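PDB 6R7V: mirolysin from Tannerella forsythia, which is a zinc-dependent metallopeptidase of the pappalysin family (metzincins) that hydrolyses peptide bonds, captured here as its latent zymogen. Local coordinates for residues Thr206-Ile218 with Arg285-Arg297. The protein carries 1 engineered substitution. Numbering follows the deposited sequence. Where two conformers were deposited one is given.
Engineered in segment 206-218: A208 (natural residue Glu). With ZN (zinc ion), chain D.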
loop_
_atom_site.group_PDB
_atom_site.type_symbol
_atom_site.label_atom_id
_atom_site.label_comp_id
_atom_site.label_asym_id
_atom_site.label_seq_id
_atom_site.Cartn_x
_atom_site.Cartn_y
_atom_site.Cartn_z
ATOM N N THR A 206 -4.563 -2.828 -0.908
ATOM C CA THR A 206 -3.966 -3.317 0.350
ATOM C C THR A 206 -2.454 -3.399 0.206
ATOM O O THR A 206 -1.709 -2.929 1.087
ATOM C CB THR A 206 -4.526 -4.714 0.691
ATOM O OG1 THR A 206 -5.930 -4.521 0.931
ATOM C CG2 THR A 206 -3.914 -5.298 1.969
ATOM N N HIS A 207 -1.998 -3.946 -0.942
ATOM C CA HIS A 207 -0.573 -4.083 -1.233
ATOM C C HIS A 207 0.103 -2.687 -1.304
ATOM O O HIS A 207 1.172 -2.489 -0.707
ATOM C CB HIS A 207 -0.473 -4.835 -2.565
ATOM C CG HIS A 207 0.899 -4.978 -3.129
ATOM N ND1 HIS A 207 1.566 -6.189 -3.101
ATOM C CD2 HIS A 207 1.660 -4.068 -3.784
ATOM C CE1 HIS A 207 2.708 -5.977 -3.730
ATOM N NE2 HIS A 207 2.813 -4.702 -4.135
ATOM N N ALA A 208 -0.510 -1.736 -2.039
ATOM C CA ALA A 208 0.078 -0.393 -2.198
ATOM C C ALA A 208 0.133 0.324 -0.875
ATOM O O ALA A 208 1.123 1.008 -0.590
ATOM C CB ALA A 208 -0.736 0.425 -3.184
ATOM N N VAL A 209 -0.939 0.230 -0.073
ATOM C CA VAL A 209 -0.952 0.892 1.246
ATOM C C VAL A 209 0.149 0.249 2.131
ATOM O O VAL A 209 0.799 0.971 2.898
ATOM C CB VAL A 209 -2.374 0.869 1.889
ATOM C CG1 VAL A 209 -2.362 1.356 3.336
ATOM C CG2 VAL A 209 -3.348 1.698 1.057
ATOM N N GLY A 210 0.398 -1.063 1.972
ATOM C CA GLY A 210 1.511 -1.692 2.674
ATOM C C GLY A 210 2.812 -0.976 2.341
ATOM O O GLY A 210 3.579 -0.668 3.242
ATOM N N HIS A 211 3.087 -0.671 1.036
ATOM C CA HIS A 211 4.306 0.120 0.704
ATOM C C HIS A 211 4.289 1.530 1.314
ATOM O O HIS A 211 5.324 2.005 1.787
ATOM C CB HIS A 211 4.456 0.284 -0.802
ATOM C CG HIS A 211 4.712 -0.975 -1.592
ATOM N ND1 HIS A 211 5.783 -1.813 -1.320
ATOM C CD2 HIS A 211 4.099 -1.413 -2.712
ATOM C CE1 HIS A 211 5.782 -2.734 -2.281
ATOM N NE2 HIS A 211 4.812 -2.520 -3.144
ATOM N N TRP A 212 3.129 2.199 1.286
ATOM C CA TRP A 212 3.031 3.536 1.896
ATOM C C TRP A 212 3.327 3.475 3.418
ATOM O O TRP A 212 3.748 4.488 4.013
ATOM C CB TRP A 212 1.620 4.050 1.589
ATOM C CG TRP A 212 1.316 5.414 2.110
ATOM C CD1 TRP A 212 1.727 6.611 1.590
ATOM C CD2 TRP A 212 0.485 5.715 3.222
ATOM N NE1 TRP A 212 1.227 7.641 2.345
ATOM C CE2 TRP A 212 0.494 7.119 3.385
ATOM C CE3 TRP A 212 -0.231 4.928 4.129
ATOM C CZ2 TRP A 212 -0.243 7.757 4.397
ATOM C CZ3 TRP A 212 -0.947 5.555 5.133
ATOM C CH2 TRP A 212 -0.919 6.953 5.284
ATOM N N LEU A 213 3.134 2.272 4.033
ATOM C CA LEU A 213 3.429 1.987 5.417
ATOM C C LEU A 213 4.755 1.207 5.577
ATOM O O LEU A 213 4.987 0.511 6.577
ATOM C CB LEU A 213 2.256 1.275 6.095
ATOM C CG LEU A 213 0.985 2.130 6.216
ATOM C CD1 LEU A 213 -0.155 1.315 6.760
ATOM C CD2 LEU A 213 1.237 3.414 7.075
ATOM N N ASP A 214 5.655 1.400 4.618
ATOM C CA ASP A 214 7.069 1.003 4.680
ATOM C C ASP A 214 7.359 -0.457 4.332
ATOM O O ASP A 214 8.525 -0.889 4.461
ATOM C CB ASP A 214 7.687 1.329 6.076
ATOM C CG ASP A 214 9.070 1.908 6.005
ATOM O OD1 ASP A 214 9.424 2.424 4.952
ATOM O OD2 ASP A 214 9.806 1.815 7.018
ATOM N N LEU A 215 6.373 -1.218 3.877
ATOM C CA LEU A 215 6.664 -2.611 3.533
ATOM C C LEU A 215 7.225 -2.742 2.142
ATOM O O LEU A 215 6.840 -1.983 1.226
ATOM C CB LEU A 215 5.402 -3.481 3.628
ATOM C CG LEU A 215 4.705 -3.511 4.981
ATOM C CD1 LEU A 215 3.565 -4.505 4.954
ATOM C CD2 LEU A 215 5.682 -3.830 6.125
ATOM N N ARG A 216 8.049 -3.773 1.967
ATOM C CA ARG A 216 8.653 -4.111 0.679
ATOM C C ARG A 216 8.092 -5.408 0.156
ATOM O O ARG A 216 7.615 -6.271 0.914
ATOM C CB ARG A 216 10.158 -4.293 0.856
ATOM C CG ARG A 216 10.855 -3.031 1.283
ATOM C CD ARG A 216 12.331 -3.234 1.172
ATOM N NE ARG A 216 13.064 -2.152 1.809
ATOM C CZ ARG A 216 14.381 -2.024 1.740
ATOM N NH1 ARG A 216 15.099 -2.873 1.014
ATOM N NH2 ARG A 216 14.991 -1.043 2.384
ATOM N N HIS A 217 8.295 -5.633 -1.139
ATOM C CA HIS A 217 7.966 -6.929 -1.727
ATOM C C HIS A 217 8.633 -8.045 -0.963
ATOM O O HIS A 217 9.824 -7.958 -0.633
ATOM C CB HIS A 217 8.402 -6.960 -3.170
ATOM C CG HIS A 217 7.562 -6.072 -4.015
ATOM N ND1 HIS A 217 8.077 -5.449 -5.117
ATOM C CD2 HIS A 217 6.267 -5.709 -3.871
ATOM C CE1 HIS A 217 7.085 -4.746 -5.639
ATOM N NE2 HIS A 217 5.983 -4.834 -4.904
ATOM N N ILE A 218 7.858 -9.102 -0.693
ATOM C CA ILE A 218 8.299 -10.162 0.212
ATOM C C ILE A 218 9.555 -10.911 -0.308
ATOM O O ILE A 218 10.352 -11.416 0.482
ATOM C CB ILE A 218 7.129 -11.127 0.469
ATOM C CG1 ILE A 218 7.455 -12.128 1.575
ATOM C CG2 ILE A 218 6.673 -11.841 -0.828
ATOM C CD1 ILE A 218 6.211 -12.823 2.136
ATOM N N ARG A 285 6.328 -3.076 11.689
ATOM C CA ARG A 285 6.984 -2.087 10.864
ATOM C C ARG A 285 5.998 -0.976 10.485
ATOM O O ARG A 285 6.353 0.205 10.537
ATOM C CB ARG A 285 7.573 -2.758 9.622
ATOM C CG ARG A 285 8.103 -1.798 8.587
ATOM C CD ARG A 285 9.235 -0.932 9.087
ATOM N NE ARG A 285 10.466 -1.682 9.177
ATOM C CZ ARG A 285 11.508 -1.510 8.376
ATOM N NH1 ARG A 285 11.511 -0.537 7.477
ATOM N NH2 ARG A 285 12.575 -2.268 8.507
ATOM N N MET A 286 4.780 -1.341 10.084
ATOM C CA MET A 286 3.787 -0.332 9.672
ATOM C C MET A 286 3.390 0.569 10.839
ATOM O O MET A 286 3.354 1.797 10.699
ATOM C CB MET A 286 2.548 -1.050 9.102
ATOM C CG MET A 286 2.875 -1.776 7.794
ATOM S SD MET A 286 1.366 -2.287 6.905
ATOM C CE MET A 286 0.847 -3.689 7.960
ATOM N N ARG A 287 3.162 -0.018 12.018
ATOM C CA ARG A 287 2.726 0.796 13.141
ATOM C C ARG A 287 3.813 1.727 13.672
ATOM O O ARG A 287 3.512 2.784 14.248
ATOM C CB ARG A 287 2.253 -0.090 14.288
ATOM C CG ARG A 287 0.975 -0.871 13.921
ATOM C CD ARG A 287 0.538 -1.734 15.101
ATOM N NE ARG A 287 0.233 -0.950 16.303
ATOM C CZ ARG A 287 -0.891 -0.263 16.494
ATOM N NH1 ARG A 287 -1.862 -0.283 15.577
ATOM N NH2 ARG A 287 -1.062 0.447 17.608
ATOM N N SER A 288 5.076 1.327 13.454
ATOM C CA SER A 288 6.221 2.110 13.937
ATOM C C SER A 288 6.260 3.521 13.334
ATOM O O SER A 288 6.807 4.433 13.973
ATOM C CB SER A 288 7.533 1.377 13.661
ATOM O OG SER A 288 7.907 1.417 12.295
ATOM N N LEU A 289 5.644 3.721 12.168
ATOM C CA LEU A 289 5.618 5.049 11.516
ATOM C C LEU A 289 4.771 6.037 12.284
ATOM O O LEU A 289 4.850 7.236 12.015
ATOM C CB LEU A 289 5.079 4.932 10.090
ATOM C CG LEU A 289 5.848 4.022 9.144
ATOM C CD1 LEU A 289 5.108 3.871 7.852
ATOM C CD2 LEU A 289 7.241 4.566 8.834
ATOM N N PHE A 290 3.996 5.556 13.273
ATOM C CA PHE A 290 3.115 6.438 14.023
ATOM C C PHE A 290 3.632 6.639 15.444
ATOM O O PHE A 290 2.895 7.138 16.286
ATOM C CB PHE A 290 1.697 5.888 13.993
ATOM C CG PHE A 290 1.181 5.790 12.581
ATOM C CD1 PHE A 290 0.465 6.844 12.007
ATOM C CD2 PHE A 290 1.382 4.636 11.829
ATOM C CE1 PHE A 290 -0.018 6.743 10.706
ATOM C CE2 PHE A 290 0.901 4.541 10.523
ATOM C CZ PHE A 290 0.221 5.599 9.967
ATOM N N ASP A 291 4.912 6.294 15.701
ATOM C CA ASP A 291 5.575 6.543 16.985
ATOM C C ASP A 291 5.229 7.983 17.387
ATOM O O ASP A 291 5.435 8.882 16.584
ATOM C CB ASP A 291 7.089 6.342 16.786
ATOM C CG ASP A 291 7.956 6.659 17.971
ATOM O OD1 ASP A 291 7.978 7.833 18.392
ATOM O OD2 ASP A 291 8.647 5.752 18.444
ATOM N N THR A 292 4.627 8.187 18.573
ATOM C CA THR A 292 4.094 9.507 18.976
ATOM C C THR A 292 5.149 10.621 19.123
ATOM O O THR A 292 4.778 11.801 19.102
ATOM C CB THR A 292 3.286 9.399 20.279
ATOM O OG1 THR A 292 4.155 8.965 21.312
ATOM C CG2 THR A 292 2.090 8.453 20.168
ATOM N N GLN A 293 6.435 10.267 19.233
ATOM C CA GLN A 293 7.494 11.261 19.438
ATOM C C GLN A 293 8.305 11.526 18.171
ATOM O O GLN A 293 8.672 12.677 17.925
ATOM C CB GLN A 293 8.448 10.827 20.572
ATOM C CG GLN A 293 7.779 10.479 21.911
ATOM C CD GLN A 293 6.839 11.529 22.462
ATOM O OE1 GLN A 293 7.209 12.685 22.684
ATOM N NE2 GLN A 293 5.602 11.134 22.719
ATOM N N THR A 294 8.604 10.474 17.384
ATOM C CA THR A 294 9.468 10.603 16.209
ATOM C C THR A 294 8.927 9.906 14.941
ATOM O O THR A 294 9.640 9.857 13.932
ATOM C CB THR A 294 10.864 10.046 16.558
ATOM O OG1 THR A 294 11.771 10.334 15.494
ATOM C CG2 THR A 294 10.856 8.552 16.838
ATOM N N GLY A 295 7.707 9.373 14.991
ATOM C CA GLY A 295 7.129 8.686 13.832
ATOM C C GLY A 295 6.898 9.650 12.692
ATOM O O GLY A 295 6.324 10.712 12.908
ATOM N N ILE A 296 7.323 9.291 11.472
ATOM C CA ILE A 296 7.187 10.204 10.327
ATOM C C ILE A 296 5.696 10.529 10.038
ATOM O O ILE A 296 5.414 11.636 9.570
ATOM C CB ILE A 296 7.937 9.654 9.074
ATOM C CG1 ILE A 296 8.154 10.732 7.991
ATOM C CG2 ILE A 296 7.280 8.398 8.492
ATOM C CD1 ILE A 296 9.349 11.674 8.197
ATOM N N ARG A 297 4.749 9.595 10.352
ATOM C CA ARG A 297 3.330 9.832 10.102
ATOM C C ARG A 297 2.566 10.142 11.412
ATOM O O ARG A 297 1.345 10.096 11.411
ATOM C CB ARG A 297 2.706 8.631 9.354
ATOM C CG ARG A 297 3.475 8.243 8.083
ATOM C CD ARG A 297 2.565 7.439 7.123
ATOM N NE ARG A 297 3.224 7.017 5.877
ATOM C CZ ARG A 297 3.445 7.831 4.847
ATOM N NH1 ARG A 297 3.149 9.126 4.935
ATOM N NH2 ARG A 297 3.999 7.368 3.736
HETATM ZN ZN ZN D . 4.372 -3.608 -4.814
#
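In a variant of the metzincin zinc-binding motif HEXXHXXGXXH, with D214 in place of the glycine and engineered A208 in place of the glutamate, L213 packs on M286 and W212 takes R297 where the active-site helix ends in a Schellman motif. H207, H211 and H217 bind zinc through NE2; C6 of the pro-segment supplies the fourth ligand, the cysteine switch. The chain turns at D214, whose positive phi (82°) is met more often by glycine. H211 ND1 donates to L215 O, tying the first-shell ring to the chain after the turn.

R297 covers this helix end. Its extended chain brings NE and NH2 side-on to W212 O, at 3.2 and 2.9 Å, so two bonds grip one helix-terminal carbonyl. The same guanidinium lies flat over the indole, CZ 3.6 Å from the centroid of the five-membered ring. W212 suits the place because its broad face can take a planar cation; D180 is the polar partner of both, salt-bridged to R297 NH1.

Apolar side chains fill the middle: M286 CG rests 3.5 Å from L213 CB, and its SD lies 3.7 Å from L215 CD1. L289 CD1 presses on L213 CA at 3.5 Å, and L213 CD2 reaches the edge of the F290 ring. R285, bent at chi2 and chi3, pairs through NH2 with E30; its NH1 forms a salt bridge to D214 OD2, 2.9 Å away, from above the carboxylate plane.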